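Long-range contact in putative cell adhesion protein (Bacteroides eggerthii, PDB 4GPV), which is probably a FimA-like structural subunit of a surface pilus in a human gut bacterium: residues A[81-92]-A[130-141]. Residues are numbered along the deposited sequence; the frame is centred on the assembly and turned at random.
Sequences TAAKKAYVVANT and NLWMSGESEVKF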
loop_
_atom_site.group_PDB
_atom_site.type_symbol
_atom_site.label_atom_id
_atom_site.label_comp_id
_atom_site.label_asym_id
_atom_site.label_seq_id
_atom_site.Cartn_x
_atom_site.Cartn_y
_atom_site.Cartn_z
ATOM N N THR A 81 -5.581 16.939 -31.879
ATOM C CA THR A 81 -5.073 15.747 -32.570
ATOM C C THR A 81 -3.569 15.549 -32.313
ATOM O O THR A 81 -2.990 14.539 -32.752
ATOM C CB THR A 81 -5.376 15.815 -34.055
ATOM O OG1 THR A 81 -4.887 17.049 -34.589
ATOM C CG2 THR A 81 -6.851 15.643 -34.337
ATOM N N ALA A 82 -2.961 16.469 -31.538
ATOM C CA ALA A 82 -1.566 16.360 -31.127
ATOM C C ALA A 82 -1.414 15.480 -29.874
ATOM O O ALA A 82 -0.283 15.118 -29.548
ATOM C CB ALA A 82 -0.968 17.734 -30.881
ATOM N N ALA A 83 -2.524 15.119 -29.167
ATOM C CA ALA A 83 -2.434 14.243 -27.987
ATOM C C ALA A 83 -1.865 12.875 -28.383
ATOM O O ALA A 83 -2.325 12.278 -29.358
ATOM C CB ALA A 83 -3.809 14.067 -27.336
ATOM N N LYS A 84 -0.864 12.387 -27.619
ATOM C CA LYS A 84 -0.203 11.094 -27.853
ATOM C C LYS A 84 -0.328 10.120 -26.679
ATOM O O LYS A 84 -0.275 8.907 -26.890
ATOM C CB LYS A 84 1.290 11.306 -28.132
ATOM C CG LYS A 84 1.564 12.030 -29.462
ATOM C CD LYS A 84 1.226 11.200 -30.711
ATOM C CE LYS A 84 2.143 10.019 -30.934
ATOM N NZ LYS A 84 1.678 9.166 -32.060
ATOM N N LYS A 85 -0.447 10.650 -25.450
ATOM C CA LYS A 85 -0.525 9.830 -24.235
ATOM C C LYS A 85 -1.566 10.350 -23.300
ATOM O O LYS A 85 -1.686 11.567 -23.137
ATOM C CB LYS A 85 0.833 9.844 -23.506
ATOM C CG LYS A 85 1.917 8.943 -24.092
ATOM C CD LYS A 85 1.761 7.465 -23.705
ATOM C CE LYS A 85 2.212 7.120 -22.312
ATOM N NZ LYS A 85 1.899 5.707 -22.000
ATOM N N ALA A 86 -2.300 9.428 -22.650
ATOM C CA ALA A 86 -3.290 9.761 -21.626
ATOM C C ALA A 86 -2.885 9.074 -20.337
ATOM O O ALA A 86 -2.540 7.888 -20.360
ATOM C CB ALA A 86 -4.685 9.311 -22.073
ATOM N N TYR A 87 -2.785 9.840 -19.244
ATOM C CA TYR A 87 -2.508 9.327 -17.911
ATOM C C TYR A 87 -3.710 9.597 -17.061
ATOM O O TYR A 87 -4.329 10.680 -17.172
ATOM C CB TYR A 87 -1.286 10.021 -17.327
ATOM C CG TYR A 87 0.026 9.682 -17.995
ATOM C CD1 TYR A 87 0.446 10.357 -19.135
ATOM C CD2 TYR A 87 0.923 8.808 -17.396
ATOM C CE1 TYR A 87 1.668 10.062 -19.740
ATOM C CE2 TYR A 87 2.167 8.540 -17.965
ATOM C CZ TYR A 87 2.535 9.167 -19.139
ATOM O OH TYR A 87 3.764 8.901 -19.693
ATOM N N VAL A 88 -4.058 8.622 -16.213
ATOM C CA VAL A 88 -5.231 8.760 -15.325
ATOM C C VAL A 88 -4.795 8.460 -13.892
ATOM O O VAL A 88 -4.124 7.453 -13.644
ATOM C CB VAL A 88 -6.423 7.840 -15.749
ATOM C CG1 VAL A 88 -7.590 7.943 -14.763
ATOM C CG2 VAL A 88 -6.907 8.164 -17.168
ATOM N N VAL A 89 -5.203 9.309 -12.964
ATOM C CA VAL A 89 -4.985 9.093 -11.542
ATOM C C VAL A 89 -6.352 9.179 -10.893
ATOM O O VAL A 89 -7.035 10.175 -11.082
ATOM C CB VAL A 89 -3.962 10.071 -10.891
ATOM C CG1 VAL A 89 -3.830 9.785 -9.394
ATOM C CG2 VAL A 89 -2.587 9.985 -11.561
ATOM N N ALA A 90 -6.745 8.158 -10.135
ATOM C CA ALA A 90 -8.046 8.184 -9.455
ATOM C C ALA A 90 -7.869 8.372 -7.959
ATOM O O ALA A 90 -6.884 7.892 -7.370
ATOM C CB ALA A 90 -8.779 6.863 -9.699
ATOM N N ASN A 91 -8.849 9.028 -7.343
ATOM C CA ASN A 91 -9.062 9.139 -5.905
ATOM C C ASN A 91 -8.041 9.982 -5.168
ATOM O O ASN A 91 -7.873 9.808 -3.967
ATOM C CB ASN A 91 -9.195 7.726 -5.291
ATOM C CG ASN A 91 -10.436 7.014 -5.761
ATOM O OD1 ASN A 91 -11.429 7.644 -6.141
ATOM N ND2 ASN A 91 -10.453 5.684 -5.678
ATOM N N THR A 92 -7.481 11.005 -5.828
ATOM C CA THR A 92 -6.601 11.943 -5.114
ATOM C C THR A 92 -7.347 13.281 -4.854
ATOM O O THR A 92 -6.763 14.199 -4.291
ATOM C CB THR A 92 -5.279 12.190 -5.827
ATOM O OG1 THR A 92 -5.494 12.871 -7.087
ATOM C CG2 THR A 92 -4.412 10.920 -5.960
ATOM N N ASN A 130 -11.407 4.627 -0.422
ATOM C CA ASN A 130 -10.638 5.566 -1.257
ATOM C C ASN A 130 -9.240 5.064 -1.417
ATOM O O ASN A 130 -8.373 5.322 -0.563
ATOM C CB ASN A 130 -10.639 7.005 -0.668
ATOM C CG ASN A 130 -10.107 8.027 -1.651
ATOM O OD1 ASN A 130 -10.829 8.449 -2.552
ATOM N ND2 ASN A 130 -8.803 8.340 -1.578
ATOM N N LEU A 131 -9.008 4.340 -2.509
ATOM C CA LEU A 131 -7.691 3.800 -2.818
ATOM C C LEU A 131 -7.148 4.475 -4.082
ATOM O O LEU A 131 -7.841 4.527 -5.091
ATOM C CB LEU A 131 -7.744 2.255 -3.009
ATOM C CG LEU A 131 -8.054 1.482 -1.736
ATOM C CD1 LEU A 131 -8.410 0.038 -2.045
ATOM C CD2 LEU A 131 -6.893 1.605 -0.731
ATOM N N TRP A 132 -5.916 4.979 -4.028
ATOM C CA TRP A 132 -5.330 5.611 -5.217
ATOM C C TRP A 132 -5.113 4.563 -6.297
ATOM O O TRP A 132 -4.673 3.458 -5.985
ATOM C CB TRP A 132 -3.976 6.261 -4.880
ATOM C CG TRP A 132 -4.050 7.474 -3.989
ATOM C CD1 TRP A 132 -5.160 8.197 -3.664
ATOM C CD2 TRP A 132 -2.936 8.138 -3.364
ATOM N NE1 TRP A 132 -4.819 9.233 -2.828
ATOM C CE2 TRP A 132 -3.455 9.238 -2.648
ATOM C CE3 TRP A 132 -1.551 7.896 -3.332
ATOM C CZ2 TRP A 132 -2.641 10.097 -1.890
ATOM C CZ3 TRP A 132 -0.734 8.737 -2.559
ATOM C CH2 TRP A 132 -1.283 9.825 -1.857
HETATM N N MSE A 133 -5.432 4.904 -7.548
HETATM C CA MSE A 133 -5.239 4.053 -8.722
HETATM C C MSE A 133 -4.688 4.882 -9.843
HETATM O O MSE A 133 -4.926 6.099 -9.888
HETATM C CB MSE A 133 -6.547 3.389 -9.177
HETATM C CG MSE A 133 -7.121 2.416 -8.132
HETATM SE SE MSE A 133 -8.857 1.759 -8.697
HETATM C CE MSE A 133 -10.009 3.022 -7.845
ATOM N N SER A 134 -3.899 4.264 -10.704
ATOM C CA SER A 134 -3.354 5.016 -11.814
ATOM C C SER A 134 -3.174 4.106 -13.018
ATOM O O SER A 134 -3.121 2.883 -12.899
ATOM C CB SER A 134 -2.046 5.705 -11.421
ATOM O OG SER A 134 -1.006 4.741 -11.292
ATOM N N GLY A 135 -3.104 4.710 -14.177
ATOM C CA GLY A 135 -2.917 3.974 -15.420
ATOM C C GLY A 135 -2.599 4.911 -16.549
ATOM O O GLY A 135 -2.705 6.126 -16.396
ATOM N N GLU A 136 -2.203 4.355 -17.715
ATOM C CA GLU A 136 -1.869 5.227 -18.843
ATOM C C GLU A 136 -2.116 4.491 -20.141
ATOM O O GLU A 136 -2.072 3.261 -20.166
ATOM C CB GLU A 136 -0.386 5.691 -18.770
ATOM C CG GLU A 136 0.628 4.569 -18.960
ATOM C CD GLU A 136 2.056 4.892 -18.576
ATOM O OE1 GLU A 136 2.355 4.888 -17.362
ATOM O OE2 GLU A 136 2.890 5.090 -19.488
ATOM N N SER A 137 -2.290 5.241 -21.227
ATOM C CA SER A 137 -2.519 4.626 -22.530
ATOM C C SER A 137 -2.043 5.526 -23.637
ATOM O O SER A 137 -2.038 6.759 -23.487
ATOM C CB SER A 137 -4.015 4.343 -22.700
ATOM O OG SER A 137 -4.342 3.873 -24.000
ATOM N N GLU A 138 -1.695 4.913 -24.780
ATOM C CA GLU A 138 -1.388 5.644 -26.001
ATOM C C GLU A 138 -2.713 6.200 -26.582
ATOM O O GLU A 138 -3.773 5.586 -26.399
ATOM C CB GLU A 138 -0.674 4.726 -27.025
ATOM C CG GLU A 138 0.041 5.523 -28.111
ATOM C CD GLU A 138 0.777 4.745 -29.189
ATOM O OE1 GLU A 138 0.590 3.510 -29.285
ATOM O OE2 GLU A 138 1.523 5.387 -29.964
ATOM N N VAL A 139 -2.653 7.364 -27.209
ATOM C CA VAL A 139 -3.797 8.008 -27.869
ATOM C C VAL A 139 -3.584 7.847 -29.374
ATOM O O VAL A 139 -2.530 8.248 -29.866
ATOM C CB VAL A 139 -3.945 9.487 -27.455
ATOM C CG1 VAL A 139 -5.065 10.165 -28.236
ATOM C CG2 VAL A 139 -4.195 9.594 -25.950
ATOM N N LYS A 140 -4.569 7.285 -30.099
ATOM C CA LYS A 140 -4.459 7.068 -31.553
ATOM C C LYS A 140 -5.638 7.673 -32.298
ATOM O O LYS A 140 -6.786 7.425 -31.919
ATOM C CB LYS A 140 -4.356 5.570 -31.886
ATOM C CG LYS A 140 -3.035 4.944 -31.448
ATOM C CD LYS A 140 -2.800 3.584 -32.091
ATOM C CE LYS A 140 -3.320 2.418 -31.283
ATOM N NZ LYS A 140 -3.181 1.132 -32.022
ATOM N N PHE A 141 -5.355 8.479 -33.319
ATOM C CA PHE A 141 -6.382 9.149 -34.125
ATOM C C PHE A 141 -6.505 8.570 -35.538
ATOM O O PHE A 141 -7.575 8.697 -36.145
ATOM C CB PHE A 141 -6.080 10.652 -34.241
ATOM C CG PHE A 141 -6.320 11.423 -32.971
ATOM C CD1 PHE A 141 -7.595 11.885 -32.648
ATOM C CD2 PHE A 141 -5.274 11.702 -32.099
ATOM C CE1 PHE A 141 -7.816 12.607 -31.474
ATOM C CE2 PHE A 141 -5.498 12.439 -30.931
ATOM C CZ PHE A 141 -6.768 12.877 -30.620
HETATM O O HOH W 1 5.176 6.634 -19.130
#
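Glu136 OE2 is gripped twice: Lys85 NZ lies 2.8 Å from it in a salt bridge that uses the lone pair turned away from OE1, and a water that also donates to Tyr87 OH reaches the same oxygen. Lys85 gets there by folding at its two middle torsions. Glu136 CG sits between its own backbone N and carbonyl carbon (chi1 67°), which lays the carboxylate alongside the Tyr87 ring, their planes 49° apart, with CB making an off-centre CH-pi contact. Tyr87 OH is hydrogen-bonded to Glu106 of helix 106-111 as well, so this charged cluster lies where that helix meets the sheet.

The backbones form an antiparallel ladder, the axes of strands 83-90 and 133-138 at 169°. Ala86-Ser137, Val88-Gly135 and Ala90-Met133 are its hydrogen-bonded pairs; Ala86 N to Ser137 O (2.8 Å) is nearly straight, whereas Met133 N to Ala90 O is weak. Strands 50-56 and 146-169 continue the sheet beyond these two. On the side of strand 50-56, two residues, Lys84 and Lys85, stand opposite the single Phe55, which makes a classic beta bulge. Toward strand 133-138, Val139 CG2 packs 3.9 Å from Ala86 CB.

Past the other end of the ladder, the side chains of Asn130 and Asn91 run antiparallel alongside one another, amides not coplanar. Asn130 ND2 donates to Asn91 O (3.0 Å) in the carbonyl plane, while Asn91 ND2 approaches Leu131 O (2.9 Å) from above that carbonyl's plane. Asn48 donates its backbone N to Asn91 OD1 and its ND2 to Asn130 OD1. An alanine at Asn130 would remove the amide and is likely to leave Asn91 O without this donor and Asn48 ND2 without this acceptor. Thr92 CG2 lies over one face of the Trp132 five-membered ring in a CH-pi contact, 3.6 Å from its centroid, and Asn91 O lies at that ring's edge.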